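Local coordinates for protein TRAP dicarboxylate transporter-DctP subunit (PDB 4N6D) that probably binds a small organic acid in the periplasm and hands it to a TRAP-type membrane transporter for uptake, at residues A28-Y34 with K62-Y68; V107-L112 with V325-E330; L161-L167 with S181-T185. All coordinates share one frame; numbering follows the deposited sequence.

Contact 1 and contact 3 lie towards the surface on opposite sides of the chain's centre, their own centres about 49 Å apart, whereas contact 2 is buried nearer the middle. Contacts 1 and 3 each belong to a strand-helix-strand unit: contact 1 pairs the two strands themselves by a full run of parallel backbone bonds; contact 3 joins the approaches to its two strands by two backbone bonds. Contact 2 has no direct hydrogen bond; it is apolar packing, mostly methyl on methyl, plus one bridging water, between segments more than 200 residues apart. Contact 3 falls in the sequence between those two segments, its nearest atoms about 8 Å from contact 2.

Contact 1: A28-Y34 with K62-Y68; sequences ADISLSY and KVQVQTY
On the packed face of this parallel strand pair, L32 CD1 rests on V63 CG1 at 3.8 Å, and Y34 CB meets V65 CG1 at 3.9 Å. I30 CB touches V63 CG2 more loosely, the side chains crossing at a slant. With CG anti to the backbone N (chi1 -170°), the Y34 ring swings away from T67 towards helix 43-58, where its OH bonds to Q47 and its ring meets W51. That helix links the two strands, so the segments are the parallel arms of a beta-alpha-beta unit, with 63-68 as an outermost strand of the five-stranded sheet. L32 N donates to Q64 O at 2.9 Å, and L32 O accepts from Q66 N at 2.8 Å. At the start, K62 O takes two donors, D29 N and, more nearly in line with the carbonyl, I30 N.

The other face, with S31 exposed and S33, Q64 and Q66 partly so, is looser and polar. S31 OG accepts from two amides, Q66 NE2 at 2.8 Å and Q64 NE2 at 3.1 Å; it lies close to the Q64 amide plane but 22° out of that of Q66. The Q66 chain, bent at chi2 (72°), folds back to reach it, while Q64 stretches out. Beyond, a water accepts from A28 N and donates to Q64 OE1, and Y68 CE1 is 3.9 Å from S33 CB.

Contact 2: V107-L112 with V325-E330; sequences VFELPL and VLSDVE
V107 CG2 and L326 CD2 meet at 3.6 Å, the shortest approach between the turn 107-112 and segment 325-330 of helix 322-337. The other methyl of V107, CG1, faces V325 CG1 at 3.9 Å and V329 CG2 at 4.0 Å, so one valine is set against three residues of the helix. L112 crosses both V329 and L326 at about a right angle, and its two methyls part: CD1 goes to V329 CG1 at 3.7 Å, CD2 to L326 CD2 at 3.9 Å. L326 CD2 thus touches both V107 and L112. V329 is shared in the same way, its CG2 near V107 CG1 and F108 CE2, its CG1 near L112 CD1 and F108 CZ. With CG1 anti to the backbone N (chi1 169°), V329 spreads its two methyls over these neighbours.

No direct hydrogen bond crosses the contact. At its polar margin one water donates to L112 O at 2.8 Å and to E330 OE1 at 2.7 Å, tying the end of the turn to the helix; the other carboxylate oxygen, OE2, forms a salt bridge with R333. The bond from L110 N to V107 O closes the 3-10 turn, and V329 N to V325 O continues the helix, placing V325 and V329 one turn apart on the same side.

Helix 322-337, near the C-terminus, is thus packed against the loop between strand 90-94 and helix 117-131. W311 of helix 294-317 and L127 of helix 117-131 both touch V107, and P234 of strand 234-240 packs on F108.

Contact 3: L161-L167 with S181-T185; sequences LDDLKGL and SLGAT
L164 CD1 and L182 CD1 lie 4.0 Å apart, their side chains slanting across each other at the apolar centre of the contact. L161 CD2 adds a looser touch on L182 CD2 at 4.3 Å. Both L164 and L182 have CG anti to the carbonyl carbon, with CD1 as the branch that touches. Next to them the A184 methyl is set among backbone carbonyls: CB lies 3.3 Å from L164 O and 3.6 Å from L167 O. L161 and L182 also reach helix 294-317, touching I300 and K303 in turn, while L164 and L167 pack on V158.

Outward from this centre two backbone bonds join the segments. G166 N donates to G183 O at 2.8 Å, almost straight at the hydrogen (172°), though the donor is tilted from the carbonyl plane. T185 N reaches L167 O, approaching from above the plane of that carbonyl, 47° out of it. G166 belongs to the type II turn L164-L167, where its positive phi is readily taken up by glycine.

At the polar edge, K165 is bent at chi2, and its NZ donates a hydrogen bond to a water, which in turn makes a weak bond to L182 O. A second water links G166 O with T185 OG1, which are 3.7 Å apart and make no direct bond.

G183, also at positive phi, is the C-prime residue of a Schellman motif that ends helix 173-181, with A184 N bonded to L179 O and G183 N to E180 O. The chain then enters strand 185-187 beside strand 168-170, and the contact lies where these two parallel strands both begin, joined through helix 173-181 as a beta-alpha-beta unit.

Contact 1: A28-Y34 with K62-Y68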
loop_
_atom_site.group_PDB
_atom_site.type_symbol
_atom_site.label_atom_id
_atom_site.label_comp_id
_atom_site.label_asym_id
_atom_site.label_seq_id
_atom_site.Cartn_x
_atom_site.Cartn_y
_atom_site.Cartn_z
ATOM N N ALA A 28 -22.375 16.174 19.015
ATOM C CA ALA A 28 -21.163 15.577 19.560
ATOM C C ALA A 28 -20.442 16.540 20.485
ATOM O O ALA A 28 -20.562 17.759 20.338
ATOM C CB ALA A 28 -20.236 15.149 18.421
ATOM N N ASP A 29 -19.684 15.987 21.431
ATOM C CA ASP A 29 -18.856 16.784 22.323
ATOM C C ASP A 29 -17.395 16.769 21.900
ATOM O O ASP A 29 -16.598 17.543 22.408
ATOM C CB ASP A 29 -18.940 16.240 23.746
ATOM C CG ASP A 29 -20.325 16.379 24.346
ATOM O OD1 ASP A 29 -20.875 17.501 24.310
ATOM O OD2 ASP A 29 -20.859 15.360 24.841
ATOM N N ILE A 30 -17.044 15.866 20.991
ATOM C CA ILE A 30 -15.664 15.720 20.536
ATOM C C ILE A 30 -15.698 15.806 19.031
ATOM O O ILE A 30 -16.481 15.098 18.386
ATOM C CB ILE A 30 -15.085 14.341 20.949
ATOM C CG1 ILE A 30 -14.965 14.221 22.473
ATOM C CG2 ILE A 30 -13.721 14.123 20.322
ATOM C CD1 ILE A 30 -14.780 12.783 22.944
ATOM N N SER A 31 -14.873 16.679 18.465
ATOM C CA SER A 31 -14.878 16.920 17.031
ATOM C C SER A 31 -13.468 16.694 16.525
ATOM O O SER A 31 -12.518 17.287 17.039
ATOM C CB SER A 31 -15.313 18.355 16.730
ATOM O OG SER A 31 -15.426 18.589 15.323
ATOM N N LEU A 32 -13.318 15.817 15.542
ATOM C CA LEU A 32 -11.990 15.489 15.031
ATOM C C LEU A 32 -11.893 15.758 13.531
ATOM O O LEU A 32 -12.754 15.319 12.764
ATOM C CB LEU A 32 -11.699 14.022 15.274
ATOM C CG LEU A 32 -11.744 13.574 16.734
ATOM C CD1 LEU A 32 -11.705 12.067 16.836
ATOM C CD2 LEU A 32 -10.611 14.241 17.507
ATOM N N SER A 33 -10.821 16.411 13.101
ATOM C CA SER A 33 -10.544 16.579 11.685
ATOM C C SER A 33 -9.617 15.462 11.199
ATOM O O SER A 33 -8.715 15.055 11.917
ATOM C CB SER A 33 -9.885 17.937 11.417
ATOM O OG SER A 33 -8.717 18.049 12.219
ATOM N N TYR A 34 -9.853 14.975 9.980
ATOM C CA TYR A 34 -9.117 13.852 9.428
ATOM C C TYR A 34 -8.618 14.273 8.042
ATOM O O TYR A 34 -9.395 14.406 7.080
ATOM C CB TYR A 34 -10.060 12.634 9.426
ATOM C CG TYR A 34 -9.481 11.275 9.116
ATOM C CD1 TYR A 34 -9.988 10.156 9.744
ATOM C CD2 TYR A 34 -8.490 11.090 8.161
ATOM C CE1 TYR A 34 -9.521 8.878 9.442
ATOM C CE2 TYR A 34 -8.010 9.816 7.868
ATOM C CZ TYR A 34 -8.543 8.717 8.507
ATOM O OH TYR A 34 -8.117 7.437 8.235
ATOM N N LYS A 62 -21.183 10.768 20.236
ATOM C CA LYS A 62 -20.332 11.588 21.094
ATOM C C LYS A 62 -19.147 12.170 20.341
ATOM O O LYS A 62 -18.648 13.236 20.693
ATOM C CB LYS A 62 -19.830 10.795 22.295
ATOM C CG LYS A 62 -20.910 10.535 23.329
ATOM C CD LYS A 62 -20.317 9.865 24.550
ATOM C CE LYS A 62 -19.687 8.544 24.181
ATOM N NZ LYS A 62 -19.167 7.828 25.365
ATOM N N VAL A 63 -18.708 11.470 19.305
ATOM C CA VAL A 63 -17.625 11.939 18.444
ATOM C C VAL A 63 -18.168 12.222 17.058
ATOM O O VAL A 63 -18.964 11.437 16.525
ATOM C CB VAL A 63 -16.522 10.856 18.284
ATOM C CG1 VAL A 63 -15.422 11.318 17.323
ATOM C CG2 VAL A 63 -15.924 10.511 19.631
ATOM N N GLN A 64 -17.762 13.349 16.487
ATOM C CA GLN A 64 -17.993 13.626 15.080
ATOM C C GLN A 64 -16.640 13.775 14.394
ATOM O O GLN A 64 -15.679 14.244 14.999
ATOM C CB GLN A 64 -18.853 14.886 14.880
ATOM C CG GLN A 64 -18.189 16.169 15.261
ATOM C CD GLN A 64 -19.107 17.362 15.077
ATOM O OE1 GLN A 64 -20.342 17.232 15.128
ATOM N NE2 GLN A 64 -18.516 18.530 14.855
ATOM N N VAL A 65 -16.580 13.381 13.127
ATOM C CA VAL A 65 -15.355 13.466 12.331
ATOM C C VAL A 65 -15.609 14.270 11.052
ATOM O O VAL A 65 -16.553 13.978 10.298
ATOM C CB VAL A 65 -14.884 12.045 11.940
ATOM C CG1 VAL A 65 -13.550 12.111 11.177
ATOM C CG2 VAL A 65 -14.745 11.185 13.164
ATOM N N GLN A 66 -14.814 15.315 10.824
ATOM C CA GLN A 66 -14.847 16.024 9.553
ATOM C C GLN A 66 -13.679 15.553 8.708
ATOM O O GLN A 66 -12.536 15.594 9.152
ATOM C CB GLN A 66 -14.678 17.532 9.728
ATOM C CG GLN A 66 -15.849 18.213 10.361
ATOM C CD GLN A 66 -15.946 17.868 11.818
ATOM O OE1 GLN A 66 -16.946 17.307 12.270
ATOM N NE2 GLN A 66 -14.902 18.203 12.573
ATOM N N THR A 67 -13.980 15.122 7.489
ATOM C CA THR A 67 -12.957 14.606 6.594
ATOM C C THR A 67 -12.525 15.625 5.543
ATOM O O THR A 67 -13.321 16.431 5.039
ATOM C CB THR A 67 -13.422 13.324 5.916
ATOM O OG1 THR A 67 -14.557 13.592 5.088
ATOM C CG2 THR A 67 -13.773 12.256 6.948
ATOM N N TYR A 68 -11.242 15.555 5.200
ATOM C CA TYR A 68 -10.643 16.453 4.243
ATOM C C TYR A 68 -9.829 15.666 3.215
ATOM O O TYR A 68 -8.602 15.659 3.269
ATOM C CB TYR A 68 -9.743 17.440 4.982
ATOM C CG TYR A 68 -10.495 18.373 5.905
ATOM C CD1 TYR A 68 -10.836 17.991 7.183
ATOM C CD2 TYR A 68 -10.854 19.640 5.483
ATOM C CE1 TYR A 68 -11.515 18.842 8.039
ATOM C CE2 TYR A 68 -11.522 20.494 6.308
ATOM C CZ TYR A 68 -11.852 20.103 7.591
ATOM O OH TYR A 68 -12.541 20.983 8.389
HETATM O O HOH W 1 -22.315 18.002 16.798
#

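Contact 2: V107-L112 with V325-E330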
loop_
_atom_site.group_PDB
_atom_site.type_symbol
_atom_site.label_atom_id
_atom_site.label_comp_id
_atom_site.label_asym_id
_atom_site.label_seq_id
_atom_site.Cartn_x
_atom_site.Cartn_y
_atom_site.Cartn_z
ATOM N N VAL A 107 9.759 -1.779 6.014
ATOM C CA VAL A 107 10.033 -3.130 5.527
ATOM C C VAL A 107 8.930 -3.523 4.563
ATOM O O VAL A 107 9.160 -4.266 3.571
ATOM C CB VAL A 107 10.155 -4.145 6.690
ATOM C CG1 VAL A 107 8.822 -4.356 7.377
ATOM C CG2 VAL A 107 10.727 -5.465 6.191
ATOM N N PHE A 108 7.722 -3.002 4.797
ATOM C CA PHE A 108 6.583 -3.377 3.953
ATOM C C PHE A 108 6.578 -2.732 2.573
ATOM O O PHE A 108 5.663 -2.991 1.778
ATOM C CB PHE A 108 5.242 -3.139 4.648
ATOM C CG PHE A 108 4.788 -4.313 5.435
ATOM C CD1 PHE A 108 4.030 -5.292 4.830
ATOM C CD2 PHE A 108 5.180 -4.484 6.746
ATOM C CE1 PHE A 108 3.628 -6.410 5.526
ATOM C CE2 PHE A 108 4.761 -5.631 7.454
ATOM C CZ PHE A 108 4.008 -6.585 6.813
ATOM N N GLU A 109 7.588 -1.921 2.268
ATOM C CA GLU A 109 7.792 -1.399 0.901
ATOM C C GLU A 109 8.548 -2.381 -0.010
ATOM O O GLU A 109 8.547 -2.229 -1.206
ATOM C CB GLU A 109 8.563 -0.083 0.957
ATOM C CG GLU A 109 7.866 0.975 1.779
ATOM C CD GLU A 109 8.800 2.069 2.270
ATOM O OE1 GLU A 109 9.910 2.206 1.725
ATOM O OE2 GLU A 109 8.411 2.785 3.213
ATOM N N LEU A 110 9.174 -3.386 0.583
ATOM C CA LEU A 110 10.074 -4.267 -0.127
ATOM C C LEU A 110 9.291 -5.376 -0.829
ATOM O O LEU A 110 8.168 -5.684 -0.456
ATOM C CB LEU A 110 11.031 -4.941 0.872
ATOM C CG LEU A 110 11.940 -3.977 1.611
ATOM C CD1 LEU A 110 12.687 -4.703 2.741
ATOM C CD2 LEU A 110 12.900 -3.305 0.644
ATOM N N PRO A 111 9.915 -6.003 -1.819
ATOM C CA PRO A 111 9.317 -7.188 -2.451
ATOM C C PRO A 111 9.415 -8.392 -1.527
ATOM O O PRO A 111 10.469 -9.034 -1.465
ATOM C CB PRO A 111 10.154 -7.374 -3.712
ATOM C CG PRO A 111 11.472 -6.707 -3.396
ATOM C CD PRO A 111 11.150 -5.562 -2.487
ATOM N N LEU A 112 8.325 -8.697 -0.833
ATOM C CA LEU A 112 8.333 -9.697 0.215
ATOM C C LEU A 112 7.322 -10.793 -0.038
ATOM O O LEU A 112 7.084 -11.616 0.832
ATOM C CB LEU A 112 8.094 -9.062 1.580
ATOM C CG LEU A 112 9.207 -8.107 2.046
ATOM C CD1 LEU A 112 8.936 -7.628 3.436
ATOM C CD2 LEU A 112 10.585 -8.757 1.994
ATOM N N VAL A 325 13.090 -8.705 11.887
ATOM C CA VAL A 325 11.863 -8.148 11.357
ATOM C C VAL A 325 11.447 -8.911 10.096
ATOM O O VAL A 325 10.271 -9.271 9.944
ATOM C CB VAL A 325 12.042 -6.657 11.011
ATOM C CG1 VAL A 325 10.837 -6.125 10.245
ATOM C CG2 VAL A 325 12.273 -5.828 12.285
ATOM N N LEU A 326 12.389 -9.162 9.185
ATOM C CA LEU A 326 12.056 -9.875 7.949
ATOM C C LEU A 326 11.528 -11.276 8.240
ATOM O O LEU A 326 10.612 -11.748 7.595
ATOM C CB LEU A 326 13.256 -9.971 7.014
ATOM C CG LEU A 326 13.665 -8.647 6.351
ATOM C CD1 LEU A 326 15.103 -8.658 5.886
ATOM C CD2 LEU A 326 12.726 -8.313 5.215
ATOM N N SER A 327 12.117 -11.955 9.204
ATOM C CA SER A 327 11.611 -13.266 9.607
ATOM C C SER A 327 10.165 -13.150 10.054
ATOM O O SER A 327 9.288 -13.910 9.627
ATOM C CB SER A 327 12.424 -13.822 10.761
ATOM O OG SER A 327 13.734 -14.140 10.353
ATOM N N ASP A 328 9.915 -12.209 10.949
ATOM C CA ASP A 328 8.578 -12.026 11.468
ATOM C C ASP A 328 7.563 -11.679 10.379
ATOM O O ASP A 328 6.414 -12.115 10.438
ATOM C CB ASP A 328 8.571 -10.948 12.545
ATOM C CG ASP A 328 9.214 -11.408 13.829
ATOM O OD1 ASP A 328 9.461 -12.629 13.972
ATOM O OD2 ASP A 328 9.454 -10.535 14.705
ATOM N N VAL A 329 7.989 -10.924 9.374
ATOM C CA VAL A 329 7.103 -10.537 8.283
ATOM C C VAL A 329 6.683 -11.790 7.507
ATOM O O VAL A 329 5.508 -11.939 7.170
ATOM C CB VAL A 329 7.758 -9.512 7.344
ATOM C CG1 VAL A 329 6.945 -9.314 6.069
ATOM C CG2 VAL A 329 7.880 -8.174 8.076
ATOM N N GLU A 330 7.627 -12.685 7.236
ATOM C CA GLU A 330 7.277 -13.903 6.483
ATOM C C GLU A 330 6.312 -14.778 7.292
ATOM O O GLU A 330 5.405 -15.413 6.741
ATOM C CB GLU A 330 8.528 -14.696 6.086
ATOM C CG GLU A 330 8.256 -16.064 5.441
ATOM C CD GLU A 330 7.622 -16.016 4.053
ATOM O OE1 GLU A 330 7.379 -14.923 3.497
ATOM O OE2 GLU A 330 7.399 -17.110 3.503
HETATM O O HOH W 2 8.028 -12.289 3.426
#

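Contact 3: L161-L167 with S181-T185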
loop_
_atom_site.group_PDB
_atom_site.type_symbol
_atom_site.label_atom_id
_atom_site.label_comp_id
_atom_site.label_asym_id
_atom_site.label_seq_id
_atom_site.Cartn_x
_atom_site.Cartn_y
_atom_site.Cartn_z
ATOM N N LEU A 161 10.951 -13.156 -18.644
ATOM C CA LEU A 161 11.884 -12.077 -18.374
ATOM C C LEU A 161 12.513 -11.497 -19.620
ATOM O O LEU A 161 12.898 -10.329 -19.632
ATOM C CB LEU A 161 12.980 -12.563 -17.435
ATOM C CG LEU A 161 12.545 -12.639 -15.988
ATOM C CD1 LEU A 161 13.702 -13.207 -15.185
ATOM C CD2 LEU A 161 12.130 -11.277 -15.441
ATOM N N ASP A 162 12.641 -12.302 -20.667
ATOM C CA ASP A 162 13.212 -11.799 -21.902
ATOM C C ASP A 162 12.315 -10.705 -22.476
ATOM O O ASP A 162 12.804 -9.747 -23.061
ATOM C CB ASP A 162 13.429 -12.928 -22.904
ATOM C CG ASP A 162 14.164 -12.475 -24.156
ATOM O OD1 ASP A 162 15.338 -12.055 -24.046
ATOM O OD2 ASP A 162 13.568 -12.560 -25.253
ATOM N N ASP A 163 11.010 -10.835 -22.262
ATOM C CA ASP A 163 10.047 -9.848 -22.763
ATOM C C ASP A 163 10.206 -8.473 -22.093
ATOM O O ASP A 163 9.750 -7.469 -22.646
ATOM C CB ASP A 163 8.618 -10.341 -22.555
ATOM C CG ASP A 163 8.266 -11.515 -23.431
ATOM O OD1 ASP A 163 8.832 -11.645 -24.541
ATOM O OD2 ASP A 163 7.392 -12.314 -23.013
ATOM N N LEU A 164 10.847 -8.425 -20.927
ATOM C CA LEU A 164 11.081 -7.161 -20.220
ATOM C C LEU A 164 12.335 -6.431 -20.683
ATOM O O LEU A 164 12.501 -5.251 -20.386
ATOM C CB LEU A 164 11.187 -7.371 -18.706
ATOM C CG LEU A 164 9.875 -7.533 -17.952
ATOM C CD1 LEU A 164 10.152 -7.824 -16.510
ATOM C CD2 LEU A 164 8.991 -6.291 -18.084
ATOM N N LYS A 165 13.217 -7.120 -21.406
ATOM C CA LYS A 165 14.495 -6.527 -21.771
ATOM C C LYS A 165 14.279 -5.305 -22.623
ATOM O O LYS A 165 13.716 -5.386 -23.711
ATOM C CB LYS A 165 15.383 -7.512 -22.534
ATOM C CG LYS A 165 15.696 -8.804 -21.781
ATOM C CD LYS A 165 16.407 -8.565 -20.459
ATOM C CE LYS A 165 16.967 -9.873 -19.905
ATOM N NZ LYS A 165 17.442 -9.725 -18.512
ATOM N N GLY A 166 14.724 -4.162 -22.123
ATOM C CA GLY A 166 14.639 -2.925 -22.875
ATOM C C GLY A 166 13.237 -2.362 -22.971
ATOM O O GLY A 166 13.009 -1.401 -23.706
ATOM N N LEU A 167 12.299 -2.927 -22.215
ATOM C CA LEU A 167 10.904 -2.497 -22.304
ATOM C C LEU A 167 10.685 -1.225 -21.500
ATOM O O LEU A 167 10.968 -1.199 -20.307
ATOM C CB LEU A 167 9.966 -3.574 -21.777
ATOM C CG LEU A 167 8.486 -3.312 -22.058
ATOM C CD1 LEU A 167 8.184 -3.434 -23.534
ATOM C CD2 LEU A 167 7.636 -4.287 -21.274
ATOM N N SER A 181 16.817 -3.501 -12.501
ATOM C CA SER A 181 17.497 -4.754 -12.166
ATOM C C SER A 181 17.082 -5.907 -13.078
ATOM O O SER A 181 17.820 -6.882 -13.233
ATOM C CB SER A 181 17.286 -5.133 -10.696
ATOM O OG SER A 181 16.037 -5.787 -10.476
ATOM N N LEU A 182 15.906 -5.791 -13.685
ATOM C CA LEU A 182 15.408 -6.822 -14.605
ATOM C C LEU A 182 15.728 -6.501 -16.064
ATOM O O LEU A 182 15.288 -7.198 -16.973
ATOM C CB LEU A 182 13.901 -6.986 -14.437
ATOM C CG LEU A 182 13.451 -7.403 -13.037
ATOM C CD1 LEU A 182 11.960 -7.568 -13.004
ATOM C CD2 LEU A 182 14.140 -8.689 -12.594
ATOM N N GLY A 183 16.502 -5.449 -16.300
ATOM C CA GLY A 183 16.919 -5.124 -17.644
ATOM C C GLY A 183 15.911 -4.322 -18.448
ATOM O O GLY A 183 16.081 -4.152 -19.655
ATOM N N ALA A 184 14.881 -3.819 -17.775
ATOM C CA ALA A 184 13.841 -3.019 -18.422
ATOM C C ALA A 184 14.219 -1.552 -18.337
ATOM O O ALA A 184 15.233 -1.209 -17.733
ATOM C CB ALA A 184 12.494 -3.258 -17.733
ATOM N N THR A 185 13.391 -0.681 -18.903
ATOM C CA THR A 185 13.702 0.750 -18.955
ATOM C C THR A 185 12.620 1.552 -18.246
ATOM O O THR A 185 11.605 1.906 -18.854
ATOM C CB THR A 185 13.847 1.219 -20.411
ATOM O OG1 THR A 185 14.813 0.395 -21.063
ATOM C CG2 THR A 185 14.299 2.672 -20.491
HETATM O O HOH W 3 16.124 -10.414 -16.260
HETATM O O HOH W 4 15.179 0.456 -23.710
#